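Local coordinates for putative enoyl-CoA hydratase (Streptomyces avermitilis, PDB 3GKB), which is of unproven function but probably acts on acyl-CoA thioesters, perhaps as an enoyl-CoA hydratase of the crotonase family, at residues 108-113 and 204-209; 17-22 and 208-213; 42-47 and 54-59. All coordinates share one frame; numbering follows the deposited sequence.

Contact 1 (108-113 and 204-209); sequences VTIVKL and RVARNI
Ile110 and Val108 of the strand 108-113 reach across to Val205, Ala206 and Ile209 of the helix 195-210. The contact is wholly apolar and rests on methyl groups. Two strand side chains, two residues apart, point at the helix. Ile110 is the longer probe. Its CG1 branch runs anti to the carbonyl carbon and is then extended (chi2 170°). This carries CD1 out to the helix surface. There CD1 lies 3.9 Å from Val205 CG1 and 4.0 Å from Ala206 CA. It is also 4.1 Å from Ala206 CB, so it sits against two successive helix residues. Val108 makes the second touch. Its CG2 meets Ile209 CG2 at 3.8 Å, and the two side chains cross at about a right angle. Ile209 stands one helical turn after Val205, which spaces the two touches along the strand.

All five touching residues are buried. The solvent side of the helix is more polar: Arg204 and Arg207 are exposed and take no part in the packing. Arg204 NH1 forms a salt bridge with Asp176 of a second subunit. Val108 and Ile209 both pack on Leu173 of that subunit, so the second subunit covers this end of the contact. Lys112, further along the strand, is partly exposed, and its NZ pairs with Asp199 of the same helix.

The short helix and strand axes come within 10.2 Å and run nearly antiparallel, at 170°. The helix lies flat on one face of the sheet, and Ala206 and Ile209 also touch the adjoining strand 55-60. This is the layered alpha/beta packing of the crotonase fold, with a helix laid along central parallel strands.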
loop_
_atom_site.group_PDB
_atom_site.type_symbol
_atom_site.label_atom_id
_atom_site.label_comp_id
_atom_site.label_asym_id
_atom_site.label_seq_id
_atom_site.Cartn_x
_atom_site.Cartn_y
_atom_site.Cartn_z
ATOM N N VAL B 108 8.941 20.650 5.482
ATOM C CA VAL B 108 8.288 19.378 5.820
ATOM C C VAL B 108 6.999 19.727 6.546
ATOM O O VAL B 108 7.017 20.552 7.479
ATOM C CB VAL B 108 9.169 18.540 6.749
ATOM C CG1 VAL B 108 8.400 17.268 7.220
ATOM C CG2 VAL B 108 10.495 18.198 6.060
ATOM N N THR B 109 5.872 19.153 6.119
ATOM C CA THR B 109 4.581 19.444 6.743
ATOM C C THR B 109 4.119 18.209 7.575
ATOM O O THR B 109 4.147 17.041 7.107
ATOM C CB THR B 109 3.527 19.791 5.697
ATOM O OG1 THR B 109 3.470 18.748 4.699
ATOM C CG2 THR B 109 3.848 21.150 5.009
ATOM N N ILE B 110 3.745 18.469 8.828
ATOM C CA ILE B 110 3.362 17.422 9.764
ATOM C C ILE B 110 1.993 17.770 10.341
ATOM O O ILE B 110 1.799 18.887 10.799
ATOM C CB ILE B 110 4.388 17.312 10.935
ATOM C CG1 ILE B 110 5.778 16.955 10.412
ATOM C CG2 ILE B 110 3.929 16.249 11.966
ATOM C CD1 ILE B 110 6.907 17.075 11.491
ATOM N N VAL B 111 1.050 16.833 10.313
ATOM C CA VAL B 111 -0.258 17.043 10.975
ATOM C C VAL B 111 -0.289 16.228 12.265
ATOM O O VAL B 111 0.068 15.044 12.275
ATOM C CB VAL B 111 -1.453 16.631 10.070
ATOM C CG1 VAL B 111 -2.768 16.515 10.892
ATOM C CG2 VAL B 111 -1.630 17.629 8.874
ATOM N N LYS B 112 -0.662 16.890 13.350
ATOM C CA LYS B 112 -0.945 16.254 14.628
ATOM C C LYS B 112 -2.463 16.187 14.809
ATOM O O LYS B 112 -3.104 17.227 15.077
ATOM C CB LYS B 112 -0.329 17.059 15.762
ATOM C CG LYS B 112 -0.629 16.480 17.133
ATOM C CD LYS B 112 0.226 17.138 18.219
ATOM C CE LYS B 112 -0.181 18.556 18.486
ATOM N NZ LYS B 112 0.556 19.164 19.656
ATOM N N LEU B 113 -3.016 14.983 14.684
ATOM C CA LEU B 113 -4.459 14.761 14.678
ATOM C C LEU B 113 -4.905 14.108 15.979
ATOM O O LEU B 113 -4.678 12.917 16.201
ATOM C CB LEU B 113 -4.869 13.887 13.483
ATOM C CG LEU B 113 -6.376 13.580 13.361
ATOM C CD1 LEU B 113 -7.141 14.899 13.047
ATOM C CD2 LEU B 113 -6.672 12.519 12.325
ATOM N N ARG B 204 9.106 15.897 19.152
ATOM C CA ARG B 204 10.384 15.245 18.903
ATOM C C ARG B 204 10.685 15.076 17.417
ATOM O O ARG B 204 11.796 15.391 16.977
ATOM C CB ARG B 204 10.454 13.874 19.575
ATOM C CG ARG B 204 11.769 13.144 19.320
ATOM C CD ARG B 204 11.889 11.799 20.038
ATOM N NE ARG B 204 10.948 10.802 19.527
ATOM C CZ ARG B 204 11.075 10.124 18.371
ATOM N NH1 ARG B 204 12.115 10.293 17.571
ATOM N NH2 ARG B 204 10.139 9.253 18.022
ATOM N N VAL B 205 9.708 14.574 16.654
ATOM C CA VAL B 205 9.889 14.374 15.204
ATOM C C VAL B 205 10.187 15.732 14.549
ATOM O O VAL B 205 11.128 15.856 13.783
ATOM C CB VAL B 205 8.649 13.721 14.558
ATOM C CG1 VAL B 205 8.653 13.891 13.030
ATOM C CG2 VAL B 205 8.557 12.218 14.976
ATOM N N ALA B 206 9.390 16.749 14.869
ATOM C CA ALA B 206 9.551 18.083 14.265
ATOM C C ALA B 206 10.926 18.696 14.558
ATOM O O ALA B 206 11.587 19.207 13.661
ATOM C CB ALA B 206 8.409 19.043 14.697
ATOM N N ARG B 207 11.344 18.627 15.807
ATOM C CA ARG B 207 12.617 19.188 16.225
ATOM C C ARG B 207 13.775 18.414 15.654
ATOM O O ARG B 207 14.736 19.023 15.218
ATOM C CB ARG B 207 12.710 19.304 17.750
ATOM C CG ARG B 207 11.746 20.387 18.310
ATOM C CD ARG B 207 12.033 21.846 17.845
ATOM N NE ARG B 207 13.370 22.262 18.266
ATOM C CZ ARG B 207 13.681 22.784 19.458
ATOM N NH1 ARG B 207 14.945 23.094 19.718
ATOM N NH2 ARG B 207 12.741 23.008 20.386
ATOM N N ASN B 208 13.655 17.088 15.586
ATOM C CA ASN B 208 14.711 16.251 14.981
ATOM C C ASN B 208 14.891 16.514 13.488
ATOM O O ASN B 208 16.021 16.562 13.000
ATOM C CB ASN B 208 14.454 14.756 15.231
ATOM C CG ASN B 208 14.823 14.313 16.642
ATOM O OD1 ASN B 208 15.252 15.116 17.456
ATOM N ND2 ASN B 208 14.648 13.020 16.932
ATOM N N ILE B 209 13.782 16.715 12.772
ATOM C CA ILE B 209 13.849 17.070 11.380
ATOM C C ILE B 209 14.412 18.473 11.198
ATOM O O ILE B 209 15.250 18.690 10.315
ATOM C CB ILE B 209 12.489 16.869 10.643
ATOM C CG1 ILE B 209 12.114 15.370 10.654
ATOM C CG2 ILE B 209 12.562 17.435 9.212
ATOM C CD1 ILE B 209 10.706 15.026 10.100
#

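Contact 2 (17-22 and 208-213); sequences HGVARI and NIAALP
Ala210, of the helix 195-210, sets its CB against the turn and first strand residue at 17-19. The apolar part is a single methyl pair. Val19 CG2 lies 3.7 Å from Ala210 CB. Val19 has CG1 anti to its backbone N (chi1 179°), which leaves CG2 as the branch that meets the alanine.

The rest is van der Waals contact with backbone carbonyls. His17 O is 3.8 Å from Ala210 CB, and Gly18 O is 4.1 Å from it. Gly18 takes a positive phi (85°), as suits a tight turn. With no side chain there, its CA comes to 5.6 Å from the CA of Ala210.

Polar bonding comes from a third residue. Arg54 gives its NE to Ala210 O and also pairs through its backbone with Gly18, so it ties both sides together. The imidazole of His17 leads away from Ala210 and lies by Arg207.

The site is the tight turn of a beta-hairpin, strands 11-16 and 19-24, with the helix 195-210 resting on it at the sheet edge of a crotonase fold.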
loop_
_atom_site.group_PDB
_atom_site.type_symbol
_atom_site.label_atom_id
_atom_site.label_comp_id
_atom_site.label_asym_id
_atom_site.label_seq_id
_atom_site.Cartn_x
_atom_site.Cartn_y
_atom_site.Cartn_z
ATOM N N HIS B 17 13.182 27.975 16.462
ATOM C CA HIS B 17 14.089 26.831 16.283
ATOM C C HIS B 17 13.871 26.090 14.952
ATOM O O HIS B 17 14.147 24.885 14.848
ATOM C CB HIS B 17 13.978 25.827 17.440
ATOM C CG HIS B 17 14.014 26.447 18.798
ATOM N ND1 HIS B 17 15.046 27.259 19.225
ATOM C CD2 HIS B 17 13.142 26.369 19.830
ATOM C CE1 HIS B 17 14.797 27.662 20.460
ATOM N NE2 HIS B 17 13.650 27.138 20.850
ATOM N N GLY B 18 13.375 26.802 13.942
ATOM C CA GLY B 18 13.144 26.214 12.623
ATOM C C GLY B 18 11.799 25.501 12.456
ATOM O O GLY B 18 11.522 24.943 11.394
ATOM N N VAL B 19 10.945 25.550 13.475
ATOM C CA VAL B 19 9.618 24.888 13.385
ATOM C C VAL B 19 8.522 25.944 13.494
ATOM O O VAL B 19 8.491 26.685 14.470
ATOM C CB VAL B 19 9.424 23.831 14.480
ATOM C CG1 VAL B 19 8.014 23.189 14.376
ATOM C CG2 VAL B 19 10.527 22.742 14.451
ATOM N N ALA B 20 7.640 26.040 12.493
ATOM C CA ALA B 20 6.415 26.838 12.642
ATOM C C ALA B 20 5.262 25.966 13.091
ATOM O O ALA B 20 5.111 24.860 12.613
ATOM C CB ALA B 20 6.070 27.550 11.358
ATOM N N ARG B 21 4.468 26.449 14.043
ATOM C CA ARG B 21 3.280 25.741 14.516
ATOM C C ARG B 21 2.077 26.555 14.069
ATOM O O ARG B 21 1.988 27.761 14.358
ATOM C CB ARG B 21 3.291 25.589 16.040
ATOM C CG ARG B 21 4.207 24.480 16.517
ATOM C CD ARG B 21 4.113 24.328 18.010
ATOM N NE ARG B 21 4.735 25.449 18.707
ATOM C CZ ARG B 21 4.516 25.778 19.985
ATOM N NH1 ARG B 21 3.668 25.086 20.745
ATOM N NH2 ARG B 21 5.147 26.823 20.509
ATOM N N ILE B 22 1.185 25.913 13.320
ATOM C CA ILE B 22 -0.035 26.554 12.870
ATOM C C ILE B 22 -1.160 25.888 13.643
ATOM O O ILE B 22 -1.372 24.693 13.521
ATOM C CB ILE B 22 -0.212 26.419 11.334
ATOM C CG1 ILE B 22 0.946 27.124 10.593
ATOM C CG2 ILE B 22 -1.539 26.978 10.908
ATOM C CD1 ILE B 22 0.903 26.959 9.071
ATOM N N ASN B 208 13.655 17.088 15.586
ATOM C CA ASN B 208 14.711 16.251 14.981
ATOM C C ASN B 208 14.891 16.514 13.488
ATOM O O ASN B 208 16.021 16.562 13.000
ATOM C CB ASN B 208 14.454 14.756 15.231
ATOM C CG ASN B 208 14.823 14.313 16.642
ATOM O OD1 ASN B 208 15.252 15.116 17.456
ATOM N ND2 ASN B 208 14.648 13.020 16.932
ATOM N N ILE B 209 13.782 16.715 12.772
ATOM C CA ILE B 209 13.849 17.070 11.380
ATOM C C ILE B 209 14.412 18.473 11.198
ATOM O O ILE B 209 15.250 18.690 10.315
ATOM C CB ILE B 209 12.489 16.869 10.643
ATOM C CG1 ILE B 209 12.114 15.370 10.654
ATOM C CG2 ILE B 209 12.562 17.435 9.212
ATOM C CD1 ILE B 209 10.706 15.026 10.100
ATOM N N ALA B 210 13.968 19.426 12.020
ATOM C CA ALA B 210 14.489 20.803 11.917
ATOM C C ALA B 210 15.991 20.875 12.258
ATOM O O ALA B 210 16.693 21.733 11.745
ATOM C CB ALA B 210 13.690 21.757 12.808
ATOM N N ALA B 211 16.479 19.961 13.089
ATOM C CA ALA B 211 17.913 19.933 13.456
ATOM C C ALA B 211 18.819 19.362 12.393
ATOM O O ALA B 211 20.015 19.479 12.523
ATOM C CB ALA B 211 18.116 19.183 14.730
ATOM N N LEU B 212 18.267 18.735 11.351
ATOM C CA LEU B 212 19.081 18.150 10.288
ATOM C C LEU B 212 19.926 19.216 9.609
ATOM O O LEU B 212 19.514 20.377 9.525
ATOM C CB LEU B 212 18.203 17.416 9.247
ATOM C CG LEU B 212 17.477 16.162 9.766
ATOM C CD1 LEU B 212 16.524 15.673 8.693
ATOM C CD2 LEU B 212 18.458 15.056 10.229
ATOM N N PRO B 213 21.105 18.819 9.088
ATOM C CA PRO B 213 21.991 19.766 8.447
ATOM C C PRO B 213 21.316 20.469 7.305
ATOM O O PRO B 213 20.442 19.889 6.669
ATOM C CB PRO B 213 23.114 18.864 7.922
ATOM C CG PRO B 213 23.186 17.827 8.881
ATOM C CD PRO B 213 21.775 17.529 9.290
#

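Contact 3 (42-47 and 54-59); sequences TVLTTL and RVIVFS
Ile56 of the strand 55-60 lays its CD1 methyl over the cleft between Leu44 CD2 and Leu47 CD1 of the helix 34-48. The two leucines are three residues apart, so both stand on the helix face turned to the sheet. Ile56 CD1 lies 3.9 Å from Leu44 CD2 and 3.9 Å from Leu47 CD1. The methyl is a bump resting in the shallow notch between the two leucine ends. The extended isoleucine chain (chi2 165°) brings the methyl that far out, and Leu47 CD1 rests also near Ile56 CG1, at 4.2 Å.

The helix and the strand belong to a beta-alpha-beta crossover, strand 19-24, helix 34-48 and strand 55-60. Their short axes run nearly antiparallel, at 163°, with a closest approach of 11.3 Å. Ile22 of the first strand also touches Leu44, Leu47, Ile56 and Phe58, so all three elements share one apolar filling.

Leu44 makes the second bump. Its CD2 comes to the rim of the Phe58 ring, near the ring plane, at 3.9 Å from CZ. The two side chains approach from opposite directions. Ile56 CG2, from the same strand as the ring, lies 3.8 Å above one of its faces, displaced from the ring centre. Phe58 also packs edge-to-face with Phe124.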
loop_
_atom_site.group_PDB
_atom_site.type_symbol
_atom_site.label_atom_id
_atom_site.label_comp_id
_atom_site.label_asym_id
_atom_site.label_seq_id
_atom_site.Cartn_x
_atom_site.Cartn_y
_atom_site.Cartn_z
ATOM N N THR B 42 -2.328 32.687 2.704
ATOM C CA THR B 42 -1.415 33.757 3.139
ATOM C C THR B 42 -0.274 33.237 4.004
ATOM O O THR B 42 0.904 33.539 3.740
ATOM C CB THR B 42 -2.173 34.882 3.890
ATOM O OG1 THR B 42 -3.198 35.402 3.039
ATOM C CG2 THR B 42 -1.220 36.007 4.278
ATOM N N VAL B 43 -0.610 32.445 5.019
ATOM C CA VAL B 43 0.401 31.966 5.944
ATOM C C VAL B 43 1.368 30.997 5.265
ATOM O O VAL B 43 2.579 31.144 5.423
ATOM C CB VAL B 43 -0.202 31.324 7.195
ATOM C CG1 VAL B 43 0.905 30.672 8.037
ATOM C CG2 VAL B 43 -0.894 32.359 8.012
ATOM N N LEU B 44 0.857 30.056 4.478
ATOM C CA LEU B 44 1.745 29.108 3.823
ATOM C C LEU B 44 2.604 29.751 2.734
ATOM O O LEU B 44 3.764 29.407 2.579
ATOM C CB LEU B 44 0.981 27.892 3.292
ATOM C CG LEU B 44 0.410 26.958 4.368
ATOM C CD1 LEU B 44 -0.448 25.870 3.726
ATOM C CD2 LEU B 44 1.512 26.318 5.232
ATOM N N THR B 45 2.038 30.690 1.996
ATOM C CA THR B 45 2.797 31.388 0.957
ATOM C C THR B 45 3.934 32.195 1.601
ATOM O O THR B 45 5.077 32.129 1.127
ATOM C CB THR B 45 1.854 32.282 0.105
ATOM O OG1 THR B 45 0.920 31.423 -0.571
ATOM C CG2 THR B 45 2.625 33.056 -0.946
ATOM N N THR B 46 3.647 32.881 2.707
ATOM C CA THR B 46 4.666 33.618 3.451
ATOM C C THR B 46 5.751 32.684 3.995
ATOM O O THR B 46 6.937 32.978 3.912
ATOM C CB THR B 46 4.075 34.391 4.619
ATOM O OG1 THR B 46 3.032 35.281 4.152
ATOM C CG2 THR B 46 5.167 35.162 5.354
ATOM N N LEU B 47 5.345 31.565 4.574
ATOM C CA LEU B 47 6.332 30.616 5.097
ATOM C C LEU B 47 7.213 30.014 4.021
ATOM O O LEU B 47 8.404 29.796 4.273
ATOM C CB LEU B 47 5.671 29.511 5.933
ATOM C CG LEU B 47 5.139 29.934 7.307
ATOM C CD1 LEU B 47 4.184 28.872 7.897
ATOM C CD2 LEU B 47 6.334 30.222 8.251
ATOM N N ARG B 54 11.918 25.415 8.614
ATOM C CA ARG B 54 12.166 24.158 7.901
ATOM C C ARG B 54 11.049 23.104 8.055
ATOM O O ARG B 54 10.955 22.172 7.245
ATOM C CB ARG B 54 13.531 23.610 8.320
ATOM C CG ARG B 54 14.694 24.545 7.935
ATOM C CD ARG B 54 16.023 24.008 8.342
ATOM N NE ARG B 54 16.159 23.896 9.796
ATOM C CZ ARG B 54 16.455 24.902 10.620
ATOM N NH1 ARG B 54 16.636 26.137 10.152
ATOM N NH2 ARG B 54 16.545 24.686 11.933
ATOM N N VAL B 55 10.241 23.230 9.096
ATOM C CA VAL B 55 9.177 22.268 9.416
ATOM C C VAL B 55 7.966 23.073 9.785
ATOM O O VAL B 55 8.096 24.118 10.459
ATOM C CB VAL B 55 9.574 21.321 10.595
ATOM C CG1 VAL B 55 8.419 20.383 10.969
ATOM C CG2 VAL B 55 10.863 20.522 10.229
ATOM N N ILE B 56 6.782 22.598 9.376
ATOM C CA ILE B 56 5.501 23.204 9.802
ATOM C C ILE B 56 4.645 22.104 10.446
ATOM O O ILE B 56 4.506 21.012 9.879
ATOM C CB ILE B 56 4.722 23.783 8.601
ATOM C CG1 ILE B 56 5.518 24.925 7.949
ATOM C CG2 ILE B 56 3.311 24.224 9.042
ATOM C CD1 ILE B 56 5.028 25.326 6.541
ATOM N N VAL B 57 4.124 22.366 11.643
ATOM C CA VAL B 57 3.250 21.416 12.329
ATOM C C VAL B 57 1.860 22.042 12.469
ATOM O O VAL B 57 1.709 23.131 13.043
ATOM C CB VAL B 57 3.727 21.037 13.734
ATOM C CG1 VAL B 57 2.751 19.976 14.346
ATOM C CG2 VAL B 57 5.160 20.484 13.731
ATOM N N PHE B 58 0.860 21.349 11.949
ATOM C CA PHE B 58 -0.526 21.769 12.059
ATOM C C PHE B 58 -1.187 21.040 13.204
ATOM O O PHE B 58 -1.095 19.811 13.299
ATOM C CB PHE B 58 -1.294 21.416 10.787
ATOM C CG PHE B 58 -0.768 22.046 9.538
ATOM C CD1 PHE B 58 -1.180 23.299 9.145
ATOM C CD2 PHE B 58 0.104 21.368 8.721
ATOM C CE1 PHE B 58 -0.722 23.861 7.950
ATOM C CE2 PHE B 58 0.568 21.942 7.554
ATOM C CZ PHE B 58 0.145 23.202 7.184
ATOM N N SER B 59 -1.876 21.797 14.049
ATOM C CA SER B 59 -2.636 21.218 15.146
ATOM C C SER B 59 -3.932 22.003 15.325
ATOM O O SER B 59 -4.148 23.050 14.711
ATOM C CB SER B 59 -1.803 21.186 16.440
ATOM O OG SER B 59 -1.570 22.502 16.930
#

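How the contacts relate
All three contacts gather on one six-stranded sheet. Strand 55-60, of contact 3, lies between strand 108-113 of contact 1 and strand 19-24 of contact 2. Val108 O is 2.8 Å from Ile56 N, and Ala20 N is 2.8 Å from Val55 O, both probable hydrogen bonds. Contacts 1 and 2 share the helix 195-210, with centres about 8 Å apart. Contact 3 packs on the other face of the sheet. Its centre is about 12 Å from that of contact 1 and about 11 Å from that of contact 2. Val55 instead faces the helix 195-210, its CG2 lying 3.7 Å from Ile209 CG2. Contacts 1 and 2 also touch the second subunit.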